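Local coordinates for protein glycerol-3-phosphate dehydrogenase [NAD(+)] (Dunaliella salina, PDB 6IUY) that probably interconverts sn-glycerol 3-phosphate and dihydroxyacetone phosphate using NAD(+), and carries a magnesium-binding phosphatase domain fused to this dehydrogenase, at residues L347-C350 with F355-G358; G381-V384 with P389-I392; Q394-S397 with D403-V406; M274-T279 with G328-A333. All coordinates share one frame; numbering follows the deposited sequence.

Interaction 1 (L347-C350 with F355-G358). With NAD (nicotinamide-adenine-dinucleotide), chain C.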
loop_
_atom_site.group_PDB
_atom_site.type_symbol
_atom_site.label_atom_id
_atom_site.label_comp_id
_atom_site.label_asym_id
_atom_site.label_seq_id
_atom_site.Cartn_x
_atom_site.Cartn_y
_atom_site.Cartn_z
ATOM N N LEU A 347 13.381 1.354 27.326
ATOM C CA LEU A 347 12.899 -0.024 27.396
ATOM C C LEU A 347 12.419 -0.548 26.045
ATOM O O LEU A 347 11.528 0.041 25.444
ATOM C CB LEU A 347 11.733 -0.145 28.389
ATOM C CG LEU A 347 11.959 -0.101 29.895
ATOM C CD1 LEU A 347 10.619 -0.280 30.615
ATOM C CD2 LEU A 347 12.924 -1.206 30.291
ATOM N N ILE A 348 12.983 -1.671 25.604
ATOM C CA ILE A 348 12.521 -2.374 24.425
ATOM C C ILE A 348 11.715 -3.598 24.861
ATOM O O ILE A 348 12.209 -4.473 25.563
ATOM C CB ILE A 348 13.711 -2.786 23.523
ATOM C CG1 ILE A 348 14.523 -1.557 23.150
ATOM C CG2 ILE A 348 13.234 -3.455 22.243
ATOM C CD1 ILE A 348 15.887 -1.863 22.602
ATOM N N PHE A 349 10.446 -3.645 24.477
ATOM C CA PHE A 349 9.639 -4.804 24.785
ATOM C C PHE A 349 9.592 -5.731 23.556
ATOM O O PHE A 349 9.115 -5.330 22.495
ATOM C CB PHE A 349 8.240 -4.381 25.235
ATOM C CG PHE A 349 8.216 -3.747 26.606
ATOM C CD1 PHE A 349 8.178 -4.535 27.753
ATOM C CD2 PHE A 349 8.242 -2.365 26.754
ATOM C CE1 PHE A 349 8.174 -3.956 29.034
ATOM C CE2 PHE A 349 8.226 -1.779 28.033
ATOM C CZ PHE A 349 8.196 -2.586 29.170
ATOM N N CYS A 350 10.114 -6.956 23.707
ATOM C CA CYS A 350 10.166 -7.952 22.630
ATOM C C CYS A 350 10.036 -9.377 23.167
ATOM O O CYS A 350 10.994 -10.131 23.189
ATOM C CB CYS A 350 11.457 -7.821 21.829
ATOM S SG CYS A 350 11.417 -8.715 20.239
ATOM N N PHE A 355 2.770 -13.403 26.960
ATOM C CA PHE A 355 3.460 -13.201 28.232
ATOM C C PHE A 355 3.447 -11.741 28.651
ATOM O O PHE A 355 3.814 -11.411 29.791
ATOM C CB PHE A 355 4.911 -13.701 28.142
ATOM C CG PHE A 355 5.013 -15.151 27.825
ATOM C CD1 PHE A 355 4.286 -16.084 28.558
ATOM C CD2 PHE A 355 5.775 -15.583 26.769
ATOM C CE1 PHE A 355 4.348 -17.422 28.253
ATOM C CE2 PHE A 355 5.842 -16.928 26.448
ATOM C CZ PHE A 355 5.127 -17.854 27.197
ATOM N N MET A 356 3.027 -10.868 27.736
ATOM C CA MET A 356 3.291 -9.439 27.896
ATOM C C MET A 356 2.458 -8.827 28.989
ATOM O O MET A 356 2.938 -7.947 29.708
ATOM C CB MET A 356 3.051 -8.684 26.596
ATOM C CG MET A 356 4.318 -8.574 25.771
ATOM S SD MET A 356 5.556 -7.562 26.601
ATOM C CE MET A 356 6.964 -8.061 25.691
ATOM N N HIS A 357 1.218 -9.288 29.115
ATOM C CA HIS A 357 0.333 -8.741 30.131
ATOM C C HIS A 357 0.912 -8.992 31.534
ATOM O O HIS A 357 0.988 -8.079 32.357
ATOM C CB HIS A 357 -1.063 -9.348 30.006
ATOM C CG HIS A 357 -2.065 -8.755 30.952
ATOM N ND1 HIS A 357 -2.427 -7.433 30.916
ATOM C CD2 HIS A 357 -2.785 -9.322 31.950
ATOM C CE1 HIS A 357 -3.331 -7.197 31.857
ATOM N NE2 HIS A 357 -3.564 -8.325 32.492
ATOM N N GLY A 358 1.341 -10.224 31.788
ATOM C CA GLY A 358 1.931 -10.588 33.069
ATOM C C GLY A 358 3.213 -9.824 33.343
ATOM O O GLY A 358 3.462 -9.402 34.475
HETATM P PA NAD C . 10.543 -16.579 20.336
HETATM O O1A NAD C . 11.904 -16.933 19.898
HETATM O O2A NAD C . 9.451 -16.924 19.332
HETATM O O5B NAD C . 10.163 -17.353 21.718
HETATM C C5B NAD C . 11.200 -17.800 22.604
HETATM C C4B NAD C . 11.115 -17.025 23.943
HETATM O O4B NAD C . 10.023 -17.356 24.577
HETATM C C3B NAD C . 12.251 -17.477 24.865
HETATM O O3B NAD C . 13.252 -16.572 24.946
HETATM C C2B NAD C . 11.578 -17.648 26.241
HETATM O O2B NAD C . 12.435 -16.987 27.273
HETATM C C1B NAD C . 10.432 -17.075 26.100
HETATM N N9A NAD C . 9.510 -17.650 26.985
HETATM C C8A NAD C . 9.097 -18.936 27.062
HETATM N N7A NAD C . 8.202 -19.012 28.073
HETATM C C5A NAD C . 8.076 -17.782 28.638
HETATM C C6A NAD C . 7.325 -17.307 29.699
HETATM N N6A NAD C . 6.441 -18.062 30.518
HETATM N N1A NAD C . 7.382 -16.012 30.034
HETATM C C2A NAD C . 8.196 -15.172 29.333
HETATM N N3A NAD C . 8.941 -15.633 28.303
HETATM C C4A NAD C . 8.876 -16.939 27.960
HETATM O O3 NAD C . 10.522 -15.000 20.625
HETATM P PN NAD C . 10.866 -13.819 19.596
HETATM O O1N NAD C . 11.417 -14.372 18.294
HETATM O O2N NAD C . 11.868 -12.859 20.196
HETATM O O5D NAD C . 9.503 -13.104 19.248
HETATM C C5D NAD C . 8.818 -12.321 20.208
HETATM C C4D NAD C . 7.969 -11.298 19.440
HETATM O O4D NAD C . 8.634 -10.843 18.394
HETATM C C3D NAD C . 6.744 -12.000 18.889
HETATM O O3D NAD C . 5.660 -11.252 19.156
HETATM C C2D NAD C . 6.984 -12.087 17.356
HETATM O O2D NAD C . 5.651 -12.143 16.700
HETATM C C1D NAD C . 7.677 -11.015 17.095
HETATM N N1N NAD C . 8.525 -11.089 15.922
HETATM C C2N NAD C . 9.289 -12.200 15.631
HETATM C C3N NAD C . 10.093 -12.222 14.492
HETATM C C7N NAD C . 10.912 -13.495 14.188
HETATM O O7N NAD C . 11.395 -13.665 13.086
HETATM N N7N NAD C . 11.102 -14.460 15.242
HETATM C C4N NAD C . 10.147 -11.139 13.641
HETATM C C5N NAD C . 9.406 -10.009 13.943
HETATM C C6N NAD C . 8.611 -9.996 15.089
#
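The side chain of Met-356 is bent at chi2 (-66°), which carries its thioether back to Phe-349, whose CG stands anti to the carbonyl carbon (chi1 -71°). Met-356 CE ends 3.9 Å from Phe-349 CB and equally close to the backbone N of Cys-350. The sulfur is set obliquely to the aromatic ring, with SD 5.3 Å from the centroid and nearest to CD1. This Met-aromatic contact joins the end of strand 346-349 to the start of helix 356-366. A flexible, unbranched methionine suits the place, because it can reach from the helix to fill a buried apolar site beside the strand.

The coenzyme uses the same stretch of chain. NAD C6A lies 3.2 Å above the plane of the Phe-355 ring, over its centre, so that the adenine is covered by a flat apolar face. A serine here would probably deprive the adenine of that covering surface and let the base shift in its pocket. Toward the other end of the coenzyme, Cys-350 SG lies 4.0 Å from NAD O4D of the nicotinamide ribose; a cysteine is small enough to fit there while also touching Trp-267 and Ala-268.

Strand, short loop at its C-terminal end and following helix form the first half of a beta-alpha-beta unit, placed against the dinucleotide as in Rossmann folds.

Interaction 2 (G381-V384 with P389-I392)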
loop_
_atom_site.group_PDB
_atom_site.type_symbol
_atom_site.label_atom_id
_atom_site.label_comp_id
_atom_site.label_asym_id
_atom_site.label_seq_id
_atom_site.Cartn_x
_atom_site.Cartn_y
_atom_site.Cartn_z
ATOM N N GLY A 381 0.837 -9.335 18.322
ATOM C CA GLY A 381 -0.168 -10.025 19.109
ATOM C C GLY A 381 -0.951 -8.971 19.862
ATOM O O GLY A 381 -0.571 -7.782 19.902
ATOM N N MET A 382 -2.058 -9.390 20.449
ATOM C CA MET A 382 -2.895 -8.452 21.175
ATOM C C MET A 382 -3.545 -9.120 22.370
ATOM O O MET A 382 -3.579 -10.353 22.466
ATOM C CB MET A 382 -3.980 -7.871 20.263
ATOM C CG MET A 382 -5.019 -8.885 19.792
ATOM S SD MET A 382 -6.475 -8.055 19.118
ATOM C CE MET A 382 -7.389 -9.446 18.492
ATOM N N ARG A 383 -4.065 -8.309 23.284
ATOM C CA ARG A 383 -4.935 -8.841 24.317
ATOM C C ARG A 383 -6.346 -8.376 24.031
ATOM O O ARG A 383 -6.557 -7.237 23.605
ATOM C CB ARG A 383 -4.493 -8.395 25.730
ATOM C CG ARG A 383 -5.302 -9.090 26.853
ATOM C CD ARG A 383 -4.841 -8.683 28.255
ATOM N NE ARG A 383 -5.414 -7.402 28.663
ATOM C CZ ARG A 383 -6.311 -7.249 29.631
ATOM N NH1 ARG A 383 -6.770 -6.040 29.922
ATOM N NH2 ARG A 383 -6.738 -8.302 30.320
ATOM N N VAL A 384 -7.318 -9.241 24.265
ATOM C CA VAL A 384 -8.699 -8.819 24.151
ATOM C C VAL A 384 -9.170 -8.193 25.460
ATOM O O VAL A 384 -9.129 -8.823 26.508
ATOM C CB VAL A 384 -9.621 -9.983 23.791
ATOM C CG1 VAL A 384 -11.032 -9.469 23.536
ATOM C CG2 VAL A 384 -9.085 -10.702 22.568
ATOM N N PRO A 389 -9.676 -4.726 20.880
ATOM C CA PRO A 389 -8.243 -5.028 20.779
ATOM C C PRO A 389 -7.374 -4.138 21.657
ATOM O O PRO A 389 -7.513 -2.914 21.601
ATOM C CB PRO A 389 -7.937 -4.758 19.308
ATOM C CG PRO A 389 -8.916 -3.705 18.935
ATOM C CD PRO A 389 -10.184 -4.033 19.685
ATOM N N GLN A 390 -6.478 -4.734 22.436
ATOM C CA GLN A 390 -5.434 -3.966 23.101
ATOM C C GLN A 390 -4.092 -4.436 22.558
ATOM O O GLN A 390 -3.681 -5.567 22.822
ATOM C CB GLN A 390 -5.507 -4.138 24.626
ATOM C CG GLN A 390 -4.330 -3.544 25.383
ATOM C CD GLN A 390 -4.423 -3.741 26.899
ATOM O OE1 GLN A 390 -4.341 -4.862 27.406
ATOM N NE2 GLN A 390 -4.591 -2.642 27.626
ATOM N N LEU A 391 -3.414 -3.596 21.778
ATOM C CA LEU A 391 -2.115 -3.987 21.233
ATOM C C LEU A 391 -1.040 -3.765 22.295
ATOM O O LEU A 391 -1.281 -3.111 23.307
ATOM C CB LEU A 391 -1.787 -3.205 19.958
ATOM C CG LEU A 391 -2.888 -3.315 18.902
ATOM C CD1 LEU A 391 -2.549 -2.548 17.626
ATOM C CD2 LEU A 391 -3.159 -4.780 18.624
ATOM N N ILE A 392 0.153 -4.295 22.077
ATOM C CA ILE A 392 1.142 -4.220 23.132
ATOM C C ILE A 392 1.445 -2.773 23.525
ATOM O O ILE A 392 1.596 -2.469 24.716
ATOM C CB ILE A 392 2.435 -4.921 22.749
ATOM C CG1 ILE A 392 2.120 -6.341 22.290
ATOM C CG2 ILE A 392 3.400 -4.939 23.969
ATOM C CD1 ILE A 392 1.079 -7.029 23.173
HETATM O O HOH W 1 0.778 -5.603 19.544
#
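A short beta hairpin, strands 382-385 and 388-391, brings Arg-383 opposite Gln-390 as an antiparallel hydrogen-bonded pair. Arg-383 N donates to Gln-390 O and Gln-390 N to Arg-383 O, each at 2.8 Å. The two side chains leave the sheet on the same face and run alongside each other, repeating the pairing of their backbones. The arginine chain turns at chi3 (81°), which swings NE toward the amide; NE then gives Gln-390 OE1 a bond of 3.0 Å that is almost straight at 173°. The oxygen sits at the edge of the guanidinium, in its plane, while the amide itself is turned by 37°. Holding NE limits rotation of the guanidinium and satisfies the carbonyl end of a buried glutamine. Met-395 of helix 392-400 packs on both side chains.

The other face is apolar. Met-382 SD rests 3.6 Å from Pro-389 CB, and Met-382 CB meets Leu-391 CD2 at the same separation; helix 564-577 packs on Met-382 and Pro-389. At the open end a water joins Gly-381 O to Ile-392 N, the latter donating over 2.9 Å. Gly-381 has a positive phi, at which a CB would strike the preceding carbonyl oxygen, hence a residue without one.

Leu-391 occupies the N-cap position of helix 392-400. The whole is a tight antiparallel hairpin running straight into a helix; it follows Lys-380, which binds dihydroxyacetone phosphate and NAD, and meets helices 454-477 and 564-577 of the C-terminal half.

Interaction 3 (Q394-S397 with D403-V406)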
loop_
_atom_site.group_PDB
_atom_site.type_symbol
_atom_site.label_atom_id
_atom_site.label_comp_id
_atom_site.label_asym_id
_atom_site.label_seq_id
_atom_site.Cartn_x
_atom_site.Cartn_y
_atom_site.Cartn_z
ATOM N N GLN A 394 -0.481 -0.231 23.496
ATOM C CA GLN A 394 -1.550 0.326 24.311
ATOM C C GLN A 394 -1.497 -0.290 25.699
ATOM O O GLN A 394 -1.902 0.333 26.674
ATOM C CB GLN A 394 -2.929 0.088 23.685
ATOM C CG GLN A 394 -3.057 0.509 22.215
ATOM C CD GLN A 394 -4.393 0.089 21.617
ATOM O OE1 GLN A 394 -4.718 -1.099 21.551
ATOM N NE2 GLN A 394 -5.187 1.064 21.214
ATOM N N MET A 395 -1.002 -1.519 25.781
ATOM C CA MET A 395 -0.904 -2.230 27.046
ATOM C C MET A 395 0.161 -1.591 27.922
ATOM O O MET A 395 -0.022 -1.434 29.125
ATOM C CB MET A 395 -0.579 -3.701 26.806
ATOM C CG MET A 395 -0.355 -4.488 28.072
ATOM S SD MET A 395 0.259 -6.143 27.714
ATOM C CE MET A 395 -1.143 -6.853 26.872
ATOM N N VAL A 396 1.266 -1.197 27.301
ATOM C CA VAL A 396 2.368 -0.604 28.028
ATOM C C VAL A 396 1.997 0.767 28.570
ATOM O O VAL A 396 2.306 1.104 29.720
ATOM C CB VAL A 396 3.608 -0.494 27.147
ATOM C CG1 VAL A 396 4.636 0.448 27.782
ATOM C CG2 VAL A 396 4.191 -1.880 26.912
ATOM N N SER A 397 1.316 1.552 27.747
ATOM C CA SER A 397 0.889 2.887 28.148
ATOM C C SER A 397 -0.101 2.831 29.303
ATOM O O SER A 397 0.065 3.514 30.303
ATOM C CB SER A 397 0.265 3.632 26.960
ATOM O OG SER A 397 1.257 3.929 25.990
ATOM N N ASP A 403 4.710 6.409 27.404
ATOM C CA ASP A 403 4.415 6.386 25.982
ATOM C C ASP A 403 5.212 5.278 25.315
ATOM O O ASP A 403 6.338 4.991 25.713
ATOM C CB ASP A 403 4.703 7.743 25.345
ATOM C CG ASP A 403 3.574 8.731 25.579
ATOM O OD1 ASP A 403 2.748 8.942 24.658
ATOM O OD2 ASP A 403 3.490 9.271 26.704
ATOM N N CYS A 404 4.615 4.639 24.313
ATOM C CA CYS A 404 5.251 3.477 23.708
ATOM C C CYS A 404 5.178 3.508 22.186
ATOM O O CYS A 404 4.095 3.461 21.608
ATOM C CB CYS A 404 4.615 2.199 24.245
ATOM S SG CYS A 404 5.467 0.667 23.732
ATOM N N SER A 405 6.346 3.597 21.558
ATOM C CA SER A 405 6.467 3.490 20.112
ATOM C C SER A 405 6.408 2.011 19.690
ATOM O O SER A 405 6.319 1.128 20.552
ATOM C CB SER A 405 7.786 4.112 19.653
ATOM O OG SER A 405 7.887 5.460 20.072
ATOM N N VAL A 406 6.465 1.745 18.381
ATOM C CA VAL A 406 6.600 0.384 17.867
ATOM C C VAL A 406 7.622 0.313 16.754
ATOM O O VAL A 406 7.927 1.319 16.090
ATOM C CB VAL A 406 5.284 -0.182 17.327
ATOM C CG1 VAL A 406 4.234 -0.268 18.439
ATOM C CG2 VAL A 406 4.801 0.634 16.094
HETATM O O HOH W 2 2.167 5.649 23.838
#
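Asp-403 opens the segment beside Ser-397, its CA 4.0 Å from the serine OG. The carboxylate turns outward to the exposed side and reaches the helix through a shared water, which gives OD1 a weak bond. That water has firmer partners: it donates to Ser-397 OG at 2.9 Å and accepts the backbone N-H of Cys-404 at 2.7 Å. The amide of Cys-404 is thus tied to the helix through the water, without a direct bond. The serine hydroxyl is also bonded to the carbonyl O of Ile-402, so a small polar residue serves two partners where the chain turns back.

Cys-404 carries the apolar half. Its CB lies 3.9 Å from Val-396 CG1. With SG anti to the backbone N (chi1 -172°), the sulfur lies alongside the same valine, 4.1 Å from its CB. Small and branched side chains fit here because helix and strand come close together.

Beyond Cys-404 the strand turns to other neighbours. Ser-405 exchanges backbone bonds with Ala-375 and Ser-377 of the parallel strand 374-377, and Val-406 packs on helix 454-477. Helix 392-400 lies against this part of the sheet with helix 356-366 next to it, Val-396 touching both Ala-375 and Cys-360.

Interaction 4 (M274-T279 with G328-A333)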
loop_
_atom_site.group_PDB
_atom_site.type_symbol
_atom_site.label_atom_id
_atom_site.label_comp_id
_atom_site.label_asym_id
_atom_site.label_seq_id
_atom_site.Cartn_x
_atom_site.Cartn_y
_atom_site.Cartn_z
ATOM N N MET A 274 21.673 -5.630 17.167
ATOM C CA MET A 274 21.729 -4.405 16.373
ATOM C C MET A 274 21.804 -3.188 17.284
ATOM O O MET A 274 22.584 -2.280 17.063
ATOM C CB MET A 274 20.510 -4.284 15.459
ATOM C CG MET A 274 20.320 -5.448 14.475
ATOM S SD MET A 274 19.093 -4.973 13.218
ATOM C CE MET A 274 17.537 -5.238 14.046
ATOM N N VAL A 275 20.952 -3.188 18.297
ATOM C CA VAL A 275 20.924 -2.164 19.333
ATOM C C VAL A 275 22.267 -2.049 20.061
ATOM O O VAL A 275 22.780 -0.946 20.314
ATOM C CB VAL A 275 19.805 -2.496 20.300
ATOM C CG1 VAL A 275 20.067 -1.950 21.682
ATOM C CG2 VAL A 275 18.477 -2.041 19.696
ATOM N N ALA A 276 22.876 -3.191 20.349
ATOM C CA ALA A 276 24.183 -3.176 20.979
ATOM C C ALA A 276 25.256 -2.579 20.059
ATOM O O ALA A 276 26.169 -1.909 20.539
ATOM C CB ALA A 276 24.570 -4.594 21.434
ATOM N N GLN A 277 25.166 -2.811 18.749
ATOM C CA GLN A 277 26.140 -2.222 17.813
ATOM C C GLN A 277 26.062 -0.705 17.803
ATOM O O GLN A 277 27.093 -0.043 17.726
ATOM C CB GLN A 277 25.943 -2.737 16.383
ATOM C CG GLN A 277 26.304 -4.193 16.210
ATOM C CD GLN A 277 25.929 -4.733 14.855
ATOM O OE1 GLN A 277 25.073 -4.170 14.147
ATOM N NE2 GLN A 277 26.565 -5.843 14.479
ATOM N N SER A 278 24.843 -0.165 17.870
ATOM C CA SER A 278 24.632 1.279 17.901
ATOM C C SER A 278 25.220 1.961 19.159
ATOM O O SER A 278 25.884 2.993 19.051
ATOM C CB SER A 278 23.141 1.583 17.795
ATOM O OG SER A 278 22.646 1.192 16.514
ATOM N N THR A 279 24.960 1.401 20.340
ATOM C CA THR A 279 25.478 1.982 21.573
ATOM C C THR A 279 26.990 1.878 21.639
ATOM O O THR A 279 27.670 2.784 22.144
ATOM C CB THR A 279 24.895 1.317 22.806
ATOM O OG1 THR A 279 25.302 -0.055 22.843
ATOM C CG2 THR A 279 23.411 1.394 22.745
ATOM N N GLY A 328 26.942 -8.852 20.556
ATOM C CA GLY A 328 28.264 -8.283 20.838
ATOM C C GLY A 328 28.822 -8.497 22.259
ATOM O O GLY A 328 28.220 -9.152 23.128
ATOM N N GLU A 329 29.983 -7.920 22.520
ATOM C CA GLU A 329 30.563 -8.040 23.854
ATOM C C GLU A 329 29.957 -7.087 24.885
ATOM O O GLU A 329 30.301 -7.165 26.061
ATOM C CB GLU A 329 32.070 -7.839 23.778
ATOM C CG GLU A 329 32.732 -8.861 22.857
ATOM C CD GLU A 329 34.224 -8.730 22.826
ATOM O OE1 GLU A 329 34.769 -8.047 23.723
ATOM O OE2 GLU A 329 34.849 -9.304 21.905
ATOM N N ASN A 330 29.056 -6.200 24.458
ATOM C CA ASN A 330 28.455 -5.243 25.383
ATOM C C ASN A 330 27.008 -5.570 25.733
ATOM O O ASN A 330 26.224 -4.686 26.068
ATOM C CB ASN A 330 28.559 -3.809 24.825
ATOM C CG ASN A 330 27.962 -3.649 23.418
ATOM O OD1 ASN A 330 28.242 -4.425 22.506
ATOM N ND2 ASN A 330 27.160 -2.614 23.242
ATOM N N VAL A 331 26.666 -6.853 25.686
ATOM C CA VAL A 331 25.321 -7.306 26.007
ATOM C C VAL A 331 25.375 -8.065 27.321
ATOM O O VAL A 331 26.199 -8.957 27.478
ATOM C CB VAL A 331 24.736 -8.206 24.877
ATOM C CG1 VAL A 331 23.484 -8.940 25.342
ATOM C CG2 VAL A 331 24.447 -7.377 23.642
ATOM N N LYS A 332 24.519 -7.709 28.272
ATOM C CA LYS A 332 24.604 -8.315 29.591
ATOM C C LYS A 332 23.266 -8.898 29.969
ATOM O O LYS A 332 22.279 -8.182 30.076
ATOM C CB LYS A 332 25.063 -7.294 30.643
ATOM C CG LYS A 332 25.635 -7.934 31.927
ATOM C CD LYS A 332 26.679 -9.013 31.566
ATOM C CE LYS A 332 27.819 -9.121 32.572
ATOM N NZ LYS A 332 29.121 -8.658 31.989
ATOM N N ALA A 333 23.248 -10.206 30.181
ATOM C CA ALA A 333 22.019 -10.938 30.414
ATOM C C ALA A 333 21.745 -11.116 31.887
ATOM O O ALA A 333 22.653 -11.440 32.648
ATOM C CB ALA A 333 22.107 -12.304 29.755
#
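Ala-276 and Asn-330 bury the most surface here, and they meet through both a bond and a packing contact. Asn-330 ND2 donates to the helix carbonyl Ala-276 O at 3.0 Å with an N-H...O angle of 172°. The acceptor lies in the asparagine's amide plane, although the donor approaches the carbonyl from the side and 29° out of its plane. ND2 also bonds Lys-292 O, so one amide nitrogen connects two backbone carbonyls. With chi1 at 55°, CG sits between the backbone N and the carbonyl carbon, directing the amide at the helix. A leucine in its place would probably leave Ala-276 O and Lys-292 O without this shared donor, and the turn held to the helix by apolar packing alone.

Asn-330 belongs to a type I turn, Gly-328 to Val-331, that leads into strand 331-334, an edge strand of the mixed sheet in the Rossmann-type domain; helix 266-282 follows strand 257-262 and packs on the sheet, Val-275 and Thr-279 touching Val-294 of strand 293-297. A CB on Gly-328 would crowd Asn-330 OD1.

Val-331 adds the apolar share, its CG2 lying 3.6 Å from Ala-276 CB. The alanine's single methyl lets the turn approach the helix closely. Nearly one turn on, Thr-279 OG1 also bonds Lys-292 O.

How the interactions relate
All four contacts lie in the dehydrogenase's nucleotide-binding half. Interactions 1, 3 and 4 each set a helix against the same mixed sheet: interaction 4 at its edge strand 331-334, interactions 1 and 3 farther across it. Between its two segments interaction 1 is buried packing, apolar and Met-aromatic, with no hydrogen bond, and it also borders NAD; interaction 3, partly buried, pairs a similar apolar patch with a water-mediated rim. Interaction 4 is buried yet relies on an asparagine bond to a helix carbonyl. Interaction 2 stands off the sheet and is the richest in direct hydrogen bonds. Met-395 links three of them, its SD packing on His-357 and its CE on Arg-383, whereas interactions 2 and 4 lie about 29 Å apart between centres.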